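Local coordinates for ABC transporter, periplasmic substrate-binding protein (PDB 2HPG), which probably captures a solute in the periplasm and delivers it to a tripartite ATP-independent (TRAP) transporter, as extracellular solute-binding proteins of the DctP family do, at residues W70-D73 / S74-G78; F144-N147 / K148-K152; E231-A235 / D236-S240; A256-E259 / V260-I264; I284-E288 / I289-A293. All coordinates share one frame; numbering follows the deposited sequence. Where two conformers were deposited one is given.

Contact 1 of 5, residues W70-D73 / S74-G78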
loop_
_atom_site.group_PDB
_atom_site.type_symbol
_atom_site.label_atom_id
_atom_site.label_comp_id
_atom_site.label_asym_id
_atom_site.label_seq_id
_atom_site.Cartn_x
_atom_site.Cartn_y
_atom_site.Cartn_z
ATOM N N TRP A 70 -12.732 -3.632 -1.234
ATOM C CA TRP A 70 -11.812 -2.586 -1.652
ATOM C C TRP A 70 -10.364 -2.963 -1.394
ATOM O O TRP A 70 -10.026 -3.606 -0.382
ATOM C CB TRP A 70 -12.101 -1.259 -0.934
ATOM C CG TRP A 70 -13.509 -0.835 -1.011
ATOM C CD1 TRP A 70 -14.474 -1.001 -0.054
ATOM C CD2 TRP A 70 -14.141 -0.168 -2.110
ATOM N NE1 TRP A 70 -15.672 -0.491 -0.500
ATOM C CE2 TRP A 70 -15.494 0.027 -1.759
ATOM C CE3 TRP A 70 -13.698 0.266 -3.360
ATOM C CZ2 TRP A 70 -16.402 0.661 -2.611
ATOM C CZ3 TRP A 70 -14.606 0.894 -4.214
ATOM C CH2 TRP A 70 -15.940 1.081 -3.836
ATOM N N ASN A 71 -9.524 -2.537 -2.329
ATOM C CA ASN A 71 -8.087 -2.481 -2.170
ATOM C C ASN A 71 -7.792 -1.199 -1.423
ATOM O O ASN A 71 -7.866 -0.124 -2.008
ATOM C CB ASN A 71 -7.438 -2.464 -3.560
ATOM C CG ASN A 71 -5.934 -2.191 -3.529
ATOM O OD1 ASN A 71 -5.179 -2.937 -2.924
ATOM N ND2 ASN A 71 -5.496 -1.155 -4.251
ATOM N N THR A 72 -7.493 -1.290 -0.133
ATOM C CA THR A 72 -7.222 -0.084 0.662
ATOM C C THR A 72 -5.853 -0.230 1.356
ATOM O O THR A 72 -4.993 -0.943 0.857
ATOM C CB THR A 72 -8.381 0.172 1.645
ATOM O OG1 THR A 72 -8.182 1.414 2.327
ATOM C CG2 THR A 72 -8.509 -0.954 2.636
ATOM N N ASP A 73 -5.633 0.454 2.484
ATOM C CA ASP A 73 -4.378 0.297 3.226
ATOM C C ASP A 73 -4.557 0.551 4.726
ATOM O O ASP A 73 -5.650 0.918 5.163
ATOM C CB ASP A 73 -3.311 1.199 2.631
ATOM C CG ASP A 73 -3.675 2.660 2.702
ATOM O OD1 ASP A 73 -4.355 3.091 3.661
ATOM O OD2 ASP A 73 -3.244 3.386 1.796
ATOM N N SER A 74 -3.496 0.329 5.510
ATOM C CA SER A 74 -3.576 0.467 6.974
ATOM C C SER A 74 -3.609 1.929 7.417
ATOM O O SER A 74 -3.952 2.233 8.553
ATOM C CB SER A 74 -2.449 -0.298 7.682
ATOM O OG SER A 74 -1.167 0.242 7.400
ATOM N N ALA A 75 -3.275 2.850 6.523
ATOM C CA ALA A 75 -3.440 4.255 6.810
ATOM C C ALA A 75 -4.938 4.583 6.880
ATOM O O ALA A 75 -5.349 5.487 7.604
ATOM C CB ALA A 75 -2.731 5.111 5.760
ATOM N N ARG A 76 -5.742 3.846 6.116
ATOM C CA ARG A 76 -7.203 3.952 6.186
ATOM C C ARG A 76 -7.750 3.136 7.365
ATOM O O ARG A 76 -8.425 3.670 8.242
ATOM C CB ARG A 76 -7.818 3.490 4.852
ATOM C CG ARG A 76 -9.329 3.229 4.852
ATOM C CD ARG A 76 -10.127 4.471 4.571
ATOM N NE ARG A 76 -10.065 4.823 3.148
ATOM C CZ ARG A 76 -10.911 5.650 2.532
ATOM N NH1 ARG A 76 -11.918 6.209 3.201
ATOM N NH2 ARG A 76 -10.763 5.905 1.230
ATOM N N LEU A 77 -7.437 1.849 7.407
ATOM C CA LEU A 77 -7.947 0.992 8.479
ATOM C C LEU A 77 -7.511 1.469 9.862
ATOM O O LEU A 77 -8.201 1.242 10.849
ATOM C CB LEU A 77 -7.494 -0.444 8.273
ATOM C CG LEU A 77 -7.966 -1.055 6.959
ATOM C CD1 LEU A 77 -7.520 -2.505 6.861
ATOM C CD2 LEU A 77 -9.478 -0.927 6.843
ATOM N N GLY A 78 -6.356 2.122 9.925
ATOM C CA GLY A 78 -5.842 2.684 11.159
ATOM C C GLY A 78 -6.679 3.834 11.686
ATOM O O GLY A 78 -6.451 4.291 12.810
#
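Asp-73 meets Arg-76 and Leu-77 at the head of the short helix 74-77 that follows strand 68-73, its carboxylate and carbonyl sharing the work. The capping hydrogen bond runs from N of Arg-76 to OD1 of Asp-73, 2.9 Å; N approaches nearly in line with the C-O bond, while the hydrogen bond itself is bent, at 142°. A chi1 of 61°, which sets CG between the backbone N and the carbonyl carbon, turns the carboxylate over the first helical turn. The carbonyl O of Asp-73 takes the N-H of Leu-77 at 3.0 Å, almost straight at 172°, and a second, weak bond from N of Arg-76 at 3.1 Å. Without the carboxylate, as with an alanine here, the amide of Arg-76 would probably keep no more than that weak bond.

Van der Waals contacts extend the junction. OG1 of Thr-72 lies 3.3 Å from CB of Arg-76, the two side chains crossing near a right angle, and CG2 of Thr-72 approaches CD2 of Leu-77 at 4.3 Å. Strand 218-234 packs on Thr-72 and Leu-77, and Trp-169 of helix 167-176 on Asp-73. The carboxylate thus satisfies a first-turn N-H that has no preceding helical turn to bond to.

Contact 2 of 5, residues F144-N147 / K148-K152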
loop_
_atom_site.group_PDB
_atom_site.type_symbol
_atom_site.label_atom_id
_atom_site.label_comp_id
_atom_site.label_asym_id
_atom_site.label_seq_id
_atom_site.Cartn_x
_atom_site.Cartn_y
_atom_site.Cartn_z
ATOM N N PHE A 144 11.914 9.407 -3.015
ATOM C CA PHE A 144 11.613 10.816 -3.279
ATOM C C PHE A 144 11.839 11.171 -4.757
ATOM O O PHE A 144 12.826 10.730 -5.330
ATOM C CB PHE A 144 12.468 11.716 -2.405
ATOM C CG PHE A 144 12.013 11.772 -0.979
ATOM C CD1 PHE A 144 10.916 12.526 -0.628
ATOM C CD2 PHE A 144 12.651 11.045 -0.014
ATOM C CE1 PHE A 144 10.481 12.584 0.686
ATOM C CE2 PHE A 144 12.233 11.093 1.293
ATOM C CZ PHE A 144 11.136 11.863 1.639
ATOM N N VAL A 145 10.943 11.988 -5.324
ATOM C CA VAL A 145 11.023 12.415 -6.714
ATOM C C VAL A 145 11.044 13.935 -6.644
ATOM O O VAL A 145 10.063 14.552 -6.244
ATOM C CB VAL A 145 9.830 11.964 -7.587
ATOM C CG1 VAL A 145 10.275 11.914 -9.087
ATOM C CG2 VAL A 145 9.281 10.599 -7.150
ATOM N N THR A 146 12.181 14.525 -7.004
ATOM C CA THR A 146 12.463 15.935 -6.730
ATOM C C THR A 146 13.331 16.565 -7.838
ATOM O O THR A 146 13.742 15.887 -8.762
ATOM C CB THR A 146 13.249 16.053 -5.423
ATOM O OG1 THR A 146 14.490 15.343 -5.567
ATOM C CG2 THR A 146 12.454 15.462 -4.205
ATOM N N ASN A 147 13.577 17.871 -7.737
ATOM C CA ASN A 147 14.555 18.541 -8.610
ATOM C C ASN A 147 15.816 18.928 -7.813
ATOM O O ASN A 147 16.576 19.803 -8.226
ATOM C CB ASN A 147 13.935 19.752 -9.325
ATOM C CG ASN A 147 13.162 19.360 -10.566
ATOM O OD1 ASN A 147 13.632 18.553 -11.380
ATOM N ND2 ASN A 147 11.958 19.906 -10.711
ATOM N N LYS A 148 16.026 18.233 -6.696
ATOM C CA LYS A 148 17.165 18.418 -5.807
ATOM C C LYS A 148 17.508 17.042 -5.260
ATOM O O LYS A 148 16.615 16.344 -4.790
ATOM C CB LYS A 148 16.756 19.356 -4.671
ATOM C CG LYS A 148 17.773 19.529 -3.580
ATOM C CD LYS A 148 17.186 20.357 -2.429
ATOM C CE LYS A 148 18.144 20.432 -1.276
ATOM N NZ LYS A 148 17.544 21.188 -0.132
ATOM N N PRO A 149 18.785 16.612 -5.339
ATOM C CA PRO A 149 19.109 15.295 -4.768
ATOM C C PRO A 149 18.839 15.239 -3.265
ATOM O O PRO A 149 19.089 16.215 -2.582
ATOM C CB PRO A 149 20.609 15.146 -5.002
ATOM C CG PRO A 149 21.044 16.293 -5.781
ATOM C CD PRO A 149 19.949 17.265 -5.948
ATOM N N ILE A 150 18.352 14.100 -2.775
ATOM C CA ILE A 150 18.050 13.919 -1.353
ATOM C C ILE A 150 18.949 12.788 -0.846
ATOM O O ILE A 150 18.787 11.631 -1.226
ATOM C CB ILE A 150 16.537 13.576 -1.121
ATOM C CG1 ILE A 150 15.614 14.652 -1.717
ATOM C CG2 ILE A 150 16.247 13.287 0.376
ATOM C CD1 ILE A 150 15.866 16.096 -1.252
ATOM N N ARG A 151 19.937 13.147 -0.028
ATOM C CA ARG A 151 20.884 12.185 0.544
ATOM C C ARG A 151 20.831 12.087 2.064
ATOM O O ARG A 151 21.285 11.095 2.627
ATOM C CB ARG A 151 22.308 12.565 0.159
ATOM C CG ARG A 151 22.550 12.619 -1.338
ATOM C CD ARG A 151 24.011 12.796 -1.649
ATOM N NE ARG A 151 24.251 12.740 -3.088
ATOM C CZ ARG A 151 24.117 13.762 -3.926
ATOM N NH1 ARG A 151 23.746 14.956 -3.498
ATOM N NH2 ARG A 151 24.369 13.581 -5.212
ATOM N N LYS A 152 20.310 13.127 2.703
ATOM C CA LYS A 152 20.151 13.211 4.161
ATOM C C LYS A 152 18.871 14.012 4.473
ATOM O O LYS A 152 18.398 14.767 3.633
ATOM C CB LYS A 152 21.353 13.932 4.780
ATOM C CG LYS A 152 21.540 15.337 4.227
ATOM C CD LYS A 152 22.809 15.999 4.720
ATOM C CE LYS A 152 23.145 17.223 3.883
ATOM N NZ LYS A 152 23.607 18.304 4.800
#
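With chi1 at 61°, OG1 of Thr-146 sits between its own backbone N and carbonyl carbon, and this turns the hydroxyl forward to the carbonyl O of Lys-148 two residues on. Ile-150 has chi1 -57°, which carries CG1 to the side of its backbone N, facing Thr-146, and leaves CG2 for Phe-144.

The hydroxyl of Thr-146 donates a hydrogen bond to O of Lys-148; the modelled separation of OG1 and O, 2.5 Å, is unusually short, and its exact length is doubtful. Against the same side chain lies CG1 of Ile-150, 4.1 Å from both OG1 and CG2 of Thr-146, the two side chains crossing near a right angle.

Here strand 130-146 ends and the chain turns back on itself, the CA atoms of Phe-144 and Ile-150 being 7.4 Å apart. The loop joins strand 130-146 to strand 160-162, both of them strands of the mixed sheet of this family 7 solute-binding protein, and a hydrogen bond between N of Ile-150 and OG of Ser-220 ties it to strand 218-234. Deeper in, CG2 of Ile-150 meets CD2 of Phe-144 at 4.3 Å, approaching the ring obliquely. Phe-144 is also flanked by His-224, whose ring is inclined to it by about 35°, and by Ile-161 of strand 160-162.

The outer residues find their polar partners beyond the turn. The amide of Asn-147 bonds to the backbone of Val-215 and Lys-217, while the fully extended chain of Lys-148 delivers NZ to the carbonyl O of Asp-155.

Contact 3 of 5, residues E231-A235 / D236-S240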
loop_
_atom_site.group_PDB
_atom_site.type_symbol
_atom_site.label_atom_id
_atom_site.label_comp_id
_atom_site.label_asym_id
_atom_site.label_seq_id
_atom_site.Cartn_x
_atom_site.Cartn_y
_atom_site.Cartn_z
ATOM N N GLU A 231 -6.830 -5.858 1.648
ATOM C CA GLU A 231 -7.932 -6.208 0.766
ATOM C C GLU A 231 -9.105 -6.580 1.655
ATOM O O GLU A 231 -9.041 -7.563 2.387
ATOM C CB GLU A 231 -7.518 -7.364 -0.150
ATOM C CG GLU A 231 -6.182 -7.147 -0.863
ATOM C CD GLU A 231 -6.148 -5.873 -1.688
ATOM O OE1 GLU A 231 -7.192 -5.576 -2.282
ATOM O OE2 GLU A 231 -5.085 -5.178 -1.738
ATOM N N ILE A 232 -10.147 -5.749 1.637
ATOM C CA ILE A 232 -11.249 -5.884 2.585
ATOM C C ILE A 232 -12.576 -6.194 1.902
ATOM O O ILE A 232 -12.778 -5.836 0.741
ATOM C CB ILE A 232 -11.389 -4.627 3.498
ATOM C CG1 ILE A 232 -11.791 -3.381 2.693
ATOM C CG2 ILE A 232 -10.083 -4.375 4.248
ATOM C CD1 ILE A 232 -12.114 -2.167 3.551
ATOM N N VAL A 233 -13.441 -6.908 2.627
ATOM C CA VAL A 233 -14.848 -7.113 2.264
ATOM C C VAL A 233 -15.730 -6.943 3.508
ATOM O O VAL A 233 -15.225 -6.858 4.625
ATOM C CB VAL A 233 -15.143 -8.509 1.637
ATOM C CG1 VAL A 233 -14.483 -8.664 0.267
ATOM C CG2 VAL A 233 -14.745 -9.669 2.581
ATOM N N SER A 234 -17.045 -6.866 3.299
ATOM C CA SER A 234 -18.009 -6.860 4.398
ATOM C C SER A 234 -17.923 -8.152 5.185
ATOM O O SER A 234 -18.011 -9.237 4.604
ATOM C CB SER A 234 -19.442 -6.719 3.868
ATOM O OG SER A 234 -20.365 -6.893 4.922
ATOM N N ALA A 235 -17.767 -8.040 6.505
ATOM C CA ALA A 235 -17.758 -9.226 7.374
ATOM C C ALA A 235 -19.097 -9.963 7.293
ATOM O O ALA A 235 -19.122 -11.201 7.234
ATOM C CB ALA A 235 -17.444 -8.834 8.808
ATOM N N ASP A 236 -20.198 -9.204 7.266
ATOM C CA ASP A 236 -21.556 -9.772 7.157
ATOM C C ASP A 236 -21.733 -10.585 5.888
ATOM O O ASP A 236 -22.221 -11.697 5.942
ATOM C CB ASP A 236 -22.626 -8.681 7.185
ATOM C CG ASP A 236 -22.802 -8.065 8.560
ATOM O OD1 ASP A 236 -22.510 -8.735 9.584
ATOM O OD2 ASP A 236 -23.235 -6.893 8.611
ATOM N N TRP A 237 -21.330 -10.026 4.752
ATOM C CA TRP A 237 -21.358 -10.755 3.493
ATOM C C TRP A 237 -20.437 -11.977 3.486
ATOM O O TRP A 237 -20.834 -13.067 3.081
ATOM C CB TRP A 237 -20.950 -9.838 2.331
ATOM C CG TRP A 237 -20.953 -10.555 1.037
ATOM C CD1 TRP A 237 -22.039 -10.843 0.280
ATOM C CD2 TRP A 237 -19.822 -11.129 0.357
ATOM N NE1 TRP A 237 -21.664 -11.556 -0.837
ATOM C CE2 TRP A 237 -20.308 -11.739 -0.814
ATOM C CE3 TRP A 237 -18.452 -11.193 0.631
ATOM C CZ2 TRP A 237 -19.476 -12.393 -1.724
ATOM C CZ3 TRP A 237 -17.621 -11.852 -0.273
ATOM C CH2 TRP A 237 -18.140 -12.443 -1.435
ATOM N N PHE A 238 -19.184 -11.786 3.881
ATOM C CA PHE A 238 -18.230 -12.891 3.883
ATOM C C PHE A 238 -18.779 -14.058 4.708
ATOM O O PHE A 238 -18.772 -15.199 4.254
ATOM C CB PHE A 238 -16.878 -12.439 4.440
ATOM C CG PHE A 238 -15.782 -13.435 4.238
ATOM C CD1 PHE A 238 -15.328 -13.727 2.957
ATOM C CD2 PHE A 238 -15.202 -14.088 5.322
ATOM C CE1 PHE A 238 -14.304 -14.650 2.759
ATOM C CE2 PHE A 238 -14.177 -15.012 5.135
ATOM C CZ PHE A 238 -13.730 -15.292 3.856
ATOM N N ASN A 239 -19.276 -13.741 5.902
ATOM C CA ASN A 239 -19.844 -14.735 6.826
ATOM C C ASN A 239 -21.107 -15.423 6.286
ATOM O O ASN A 239 -21.430 -16.538 6.689
ATOM C CB ASN A 239 -20.156 -14.087 8.186
ATOM C CG ASN A 239 -18.898 -13.668 8.958
ATOM O OD1 ASN A 239 -17.786 -14.102 8.657
ATOM N ND2 ASN A 239 -19.084 -12.821 9.969
ATOM N N SER A 240 -21.807 -14.764 5.365
ATOM C CA SER A 240 -22.975 -15.353 4.712
ATOM C C SER A 240 -22.604 -16.459 3.731
ATOM O O SER A 240 -23.471 -17.220 3.294
ATOM C CB SER A 240 -23.763 -14.279 3.963
ATOM O OG SER A 240 -23.274 -14.108 2.637
HETATM O O HOH W 1 -20.151 -6.235 7.496
#
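From Ser-234 to Trp-237 the backbone passes from strand to helix with the two CA atoms 5.2 Å apart, the strand and helix segments running at 78° to each other and two i to i+4 bonds beginning the helix, N of Phe-238 to O of Ser-234 and N of Asn-239 to O of Ala-235, each 2.9 Å.

Ser-234 also contributes its side chain. Its OG, held anti to the backbone N by a chi1 of 172°, accepts from N of Trp-237 at 3.3 Å along a nearly straight line (175°). A water adds a second link across the first turn, lying 2.7 Å from OG of Ser-234 and accepting from N of Asp-236. This is an N-cap, here at the head of helix 235-240 where strand 218-234 gives out, so that two of the first amides of the helix are met by the hydroxyl and by solvent.

The apolar part of the junction is built on Val-233. Its CG2 comes within 4.0 Å of CB of Phe-238, and its CB stands 4.4 Å from CE3 of Trp-237, oblique to the indole. Phe-238 continues onto Lys-131 and Leu-133 of strand 130-146 and onto helix 243-278, while Trp-237 and Val-233 both touch Leu-11 of strand 9-14. Toward the end of helix 235-240, OG of Ser-240 donates to a lone pair of O of Trp-237, in the carbonyl plane at 2.7 Å.

Contact 4 of 5, residues A256-E259 / V260-I264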
loop_
_atom_site.group_PDB
_atom_site.type_symbol
_atom_site.label_atom_id
_atom_site.label_comp_id
_atom_site.label_asym_id
_atom_site.label_seq_id
_atom_site.Cartn_x
_atom_site.Cartn_y
_atom_site.Cartn_z
ATOM N N ALA A 256 -2.495 -14.889 -5.066
ATOM C CA ALA A 256 -2.370 -13.901 -6.135
ATOM C C ALA A 256 -1.561 -12.696 -5.676
ATOM O O ALA A 256 -0.832 -12.084 -6.469
ATOM C CB ALA A 256 -3.756 -13.441 -6.599
ATOM N N GLY A 257 -1.712 -12.348 -4.402
ATOM C CA GLY A 257 -1.031 -11.209 -3.821
ATOM C C GLY A 257 0.463 -11.408 -3.691
ATOM O O GLY A 257 1.238 -10.541 -4.076
ATOM N N ILE A 258 0.881 -12.533 -3.104
ATOM C CA ILE A 258 2.293 -12.919 -3.038
ATOM C C ILE A 258 2.907 -12.848 -4.447
ATOM O O ILE A 258 4.001 -12.342 -4.667
ATOM C CB ILE A 258 2.468 -14.389 -2.542
ATOM C CG1 ILE A 258 2.066 -14.570 -1.059
ATOM C CG2 ILE A 258 3.922 -14.839 -2.759
ATOM C CD1 ILE A 258 1.708 -16.052 -0.645
ATOM N N GLU A 259 2.200 -13.427 -5.399
ATOM C CA GLU A 259 2.714 -13.503 -6.775
ATOM C C GLU A 259 2.978 -12.125 -7.396
ATOM O O GLU A 259 4.059 -11.889 -7.956
ATOM C CB GLU A 259 1.733 -14.285 -7.644
ATOM C CG GLU A 259 2.168 -14.525 -9.072
ATOM C CD GLU A 259 1.066 -15.151 -9.937
ATOM O OE1 GLU A 259 -0.052 -15.398 -9.427
ATOM O OE2 GLU A 259 1.316 -15.397 -11.141
ATOM N N VAL A 260 2.002 -11.223 -7.341
ATOM C CA VAL A 260 2.211 -9.903 -7.960
ATOM C C VAL A 260 3.189 -9.043 -7.143
ATOM O O VAL A 260 3.959 -8.291 -7.702
ATOM C CB VAL A 260 0.880 -9.170 -8.252
ATOM C CG1 VAL A 260 0.181 -8.718 -6.968
ATOM C CG2 VAL A 260 1.127 -7.998 -9.238
ATOM N N SER A 261 3.198 -9.181 -5.825
ATOM C CA SER A 261 4.148 -8.456 -4.978
ATOM C C SER A 261 5.605 -8.718 -5.339
ATOM O O SER A 261 6.425 -7.799 -5.402
ATOM C CB SER A 261 3.932 -8.841 -3.523
ATOM O OG SER A 261 2.635 -8.506 -3.099
ATOM N N LEU A 262 5.929 -9.974 -5.595
ATOM C CA LEU A 262 7.290 -10.357 -5.956
ATOM C C LEU A 262 7.631 -9.944 -7.363
ATOM O O LEU A 262 8.763 -9.587 -7.620
ATOM C CB LEU A 262 7.482 -11.856 -5.825
ATOM C CG LEU A 262 7.581 -12.337 -4.379
ATOM C CD1 LEU A 262 7.369 -13.825 -4.361
ATOM C CD2 LEU A 262 8.912 -11.992 -3.779
ATOM N N LYS A 263 6.674 -10.031 -8.286
ATOM C CA LYS A 263 6.901 -9.558 -9.656
ATOM C C LYS A 263 7.167 -8.052 -9.667
ATOM O O LYS A 263 8.085 -7.565 -10.328
ATOM C CB LYS A 263 5.704 -9.883 -10.549
ATOM C CG LYS A 263 6.012 -9.863 -12.048
ATOM C CD LYS A 263 4.761 -9.955 -12.918
ATOM C CE LYS A 263 5.151 -10.203 -14.396
ATOM N NZ LYS A 263 4.035 -9.988 -15.367
ATOM N N ILE A 264 6.357 -7.315 -8.934
ATOM C CA ILE A 264 6.568 -5.884 -8.746
ATOM C C ILE A 264 7.962 -5.599 -8.163
ATOM O O ILE A 264 8.725 -4.812 -8.728
ATOM C CB ILE A 264 5.455 -5.237 -7.870
ATOM C CG1 ILE A 264 4.133 -5.167 -8.628
ATOM C CG2 ILE A 264 5.841 -3.821 -7.466
ATOM C CD1 ILE A 264 2.978 -4.644 -7.798
#
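Ser-261 turns its hydroxyl back onto the helix at Gly-257: chi1 -61° brings OG of Ser-261 within 2.7 Å of O of Gly-257, the carbonyl that already receives N of Ser-261 at 3.0 Å. Whether the hydroxyl proton goes there is unsettled, since the carbonyl of Tyr-136 is a second acceptor; OG in turn accepts from N of Val-138.

Val-260 also reaches the preceding turn, but with a methyl. Its chi1 of 70° puts CG1 between the backbone N and the carbonyl carbon, and CG1 of Val-260 leans back to 3.6 Å from the carbonyl O atoms of both Ala-256 and Gly-257.

Ile-258 and Leu-262, one helical turn apart, lie side by side and point the same way. In the conformer given, one of two for Ile-258, its CG2 faces Leu-262 and lies 3.9 Å from CD1 of that residue, an aliphatic pairing that may not hold for the other. The branch of Leu-262, its CG on the side of the backbone N, is directed to the preceding turn, with CD1 3.7 Å from O of Ile-258. The main-chain ladder is regular i to i+4 bonding, for example N of Val-260 to O of Ala-256 at 3.1 Å.

Glu-259 extends outward to a salt bridge with Lys-29 of helix 22-37. That helix also packs on Ala-256 and Val-260, strand 130-146 on Ile-258 and Val-260, and helix 101-112 on Ile-258 and Ser-261, so this part of helix 243-278 lies among two helices and a strand.

Contact 5 of 5, residues I284-E288 / I289-A293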
loop_
_atom_site.group_PDB
_atom_site.type_symbol
_atom_site.label_atom_id
_atom_site.label_comp_id
_atom_site.label_asym_id
_atom_site.label_seq_id
_atom_site.Cartn_x
_atom_site.Cartn_y
_atom_site.Cartn_z
ATOM N N ILE A 284 19.744 8.785 -7.367
ATOM C CA ILE A 284 20.648 8.798 -6.230
ATOM C C ILE A 284 20.485 7.451 -5.535
ATOM O O ILE A 284 19.466 7.214 -4.901
ATOM C CB ILE A 284 20.314 9.924 -5.248
ATOM C CG1 ILE A 284 20.231 11.267 -5.986
ATOM C CG2 ILE A 284 21.356 9.980 -4.157
ATOM C CD1 ILE A 284 21.500 11.652 -6.713
ATOM N N PRO A 285 21.462 6.536 -5.699
ATOM C CA PRO A 285 21.274 5.167 -5.232
ATOM C C PRO A 285 21.227 5.095 -3.719
ATOM O O PRO A 285 21.680 6.019 -3.045
ATOM C CB PRO A 285 22.515 4.414 -5.749
ATOM C CG PRO A 285 23.315 5.376 -6.509
ATOM C CD PRO A 285 22.784 6.743 -6.315
ATOM N N ALA A 286 20.680 4.002 -3.202
ATOM C CA ALA A 286 20.493 3.841 -1.758
ATOM C C ALA A 286 21.827 3.966 -1.025
ATOM O O ALA A 286 21.941 4.677 -0.019
ATOM C CB ALA A 286 19.812 2.483 -1.451
ATOM N N SER A 287 22.855 3.318 -1.567
ATOM C CA SER A 287 24.199 3.342 -0.983
ATOM C C SER A 287 24.796 4.733 -0.816
ATOM O O SER A 287 25.725 4.907 -0.031
ATOM C CB SER A 287 25.137 2.488 -1.827
ATOM O OG SER A 287 25.315 3.064 -3.108
ATOM N N GLU A 288 24.279 5.727 -1.535
ATOM C CA GLU A 288 24.711 7.106 -1.362
ATOM C C GLU A 288 23.882 7.882 -0.341
ATOM O O GLU A 288 24.104 9.081 -0.129
ATOM C CB GLU A 288 24.593 7.854 -2.677
ATOM C CG GLU A 288 25.590 7.446 -3.724
ATOM C CD GLU A 288 25.631 8.443 -4.880
ATOM O OE1 GLU A 288 25.275 9.636 -4.682
ATOM O OE2 GLU A 288 26.023 8.024 -5.993
ATOM N N ILE A 289 22.898 7.228 0.258
ATOM C CA ILE A 289 21.950 7.925 1.112
ATOM C C ILE A 289 22.149 7.475 2.539
ATOM O O ILE A 289 22.378 6.298 2.806
ATOM C CB ILE A 289 20.494 7.687 0.637
ATOM C CG1 ILE A 289 20.310 8.318 -0.759
ATOM C CG2 ILE A 289 19.504 8.268 1.633
ATOM C CD1 ILE A 289 19.031 7.940 -1.485
ATOM N N ASP A 290 22.066 8.438 3.450
ATOM C CA ASP A 290 22.173 8.160 4.869
ATOM C C ASP A 290 20.841 7.587 5.376
ATOM O O ASP A 290 20.075 8.302 5.995
ATOM C CB ASP A 290 22.504 9.459 5.602
ATOM C CG ASP A 290 22.968 9.218 7.012
ATOM O OD1 ASP A 290 22.943 8.048 7.465
ATOM O OD2 ASP A 290 23.377 10.209 7.662
ATOM N N LYS A 291 20.567 6.309 5.093
ATOM C CA LYS A 291 19.255 5.718 5.407
ATOM C C LYS A 291 19.038 5.591 6.921
ATOM O O LYS A 291 17.933 5.793 7.407
ATOM C CB LYS A 291 19.059 4.369 4.704
ATOM C CG LYS A 291 18.799 4.512 3.184
ATOM C CD LYS A 291 18.567 3.158 2.490
ATOM C CE LYS A 291 17.132 2.671 2.625
ATOM N NZ LYS A 291 16.966 1.327 2.045
ATOM N N GLU A 292 20.103 5.301 7.667
ATOM C CA GLU A 292 20.026 5.296 9.136
ATOM C C GLU A 292 19.574 6.653 9.692
ATOM O O GLU A 292 18.781 6.711 10.630
ATOM C CB GLU A 292 21.379 4.858 9.736
ATOM C CG GLU A 292 21.480 4.879 11.282
ATOM C CD GLU A 292 20.601 3.849 12.001
ATOM O OE1 GLU A 292 20.020 2.959 11.347
ATOM O OE2 GLU A 292 20.498 3.928 13.247
ATOM N N ALA A 293 20.051 7.750 9.123
ATOM C CA ALA A 293 19.615 9.070 9.563
ATOM C C ALA A 293 18.099 9.249 9.343
ATOM O O ALA A 293 17.408 9.881 10.159
ATOM C CB ALA A 293 20.377 10.157 8.831
#
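Ile-289 fills the turn that closes back on Ile-284, and its side chain makes most of the van der Waals contacts. CG1 of Ile-289 lies 3.9 Å from CG2 of Ile-284, the two side chains crossing at about a right angle. The other contacts of this chain are with carbonyl oxygens: CD1 of Ile-289 rests 3.5 Å from O of Ile-284, and CG1 is equally near O of Pro-285. A chi1 of -65°, setting CG1 beside the backbone N, with chi2 at 168°, carries the chain back under the turn to reach these atoms. With alanine in place of Ile-289, CG2 of Ile-284 is likely to lose its neighbour and a gap to open under the turn. A further, looser touch brings CD of Lys-291, whose chain is bent at chi3, 4.2 Å from CB of Ala-286.

Hydrogen bonding is mainly backbone. N of Ile-289 donates to O of Ala-286 at 2.7 Å, reaching it from above the carbonyl plane and not on a lone pair, an i to i+3 bond that closes the 3-10 segment 286-288. Asp-290 is the centre of an inverse gamma turn, marked by a weak bond from N of Lys-291 to O of Ile-289 at 2.9 Å. It also stands at the N-cap of helix 291-305: its OD1 accepts a weak bond from N of Ala-293 at 3.3 Å.

The turn links strand 282-284 to helix 291-305. Strand 218-234 runs parallel beside strand 282-284 and packs against Ile-284 through Tyr-218 and Ser-220 and against Ile-289 through Thr-222. On the loop side, Pro-149 and Arg-151 lie against Ile-284, and the backbone of Arg-151 bonds to Asp-290.

How the contacts relate
Contact 1 is the most buried, its centre about 8 Å from the centre of the chain; the centres of contacts 2, 3 and 5 lie 20 to 22 Å out and these are partly buried, and contact 4 is intermediate. Contacts 1 and 3 meet across neighbouring strands 68-73 and 218-234, where N of Ile-232 probably donates to O of Trp-70 at 2.9 Å. Three of the five are N-caps: an aspartate in buried contact 1, a water-assisted serine in contact 3 and a weakly bonded aspartate in contact 5. Contacts 2 and 5 touch where Ile-150 packs on Ile-289. Contact 4, inside one long helix, combines regular helical bonds with a serine hydroxyl and an outward salt bridge.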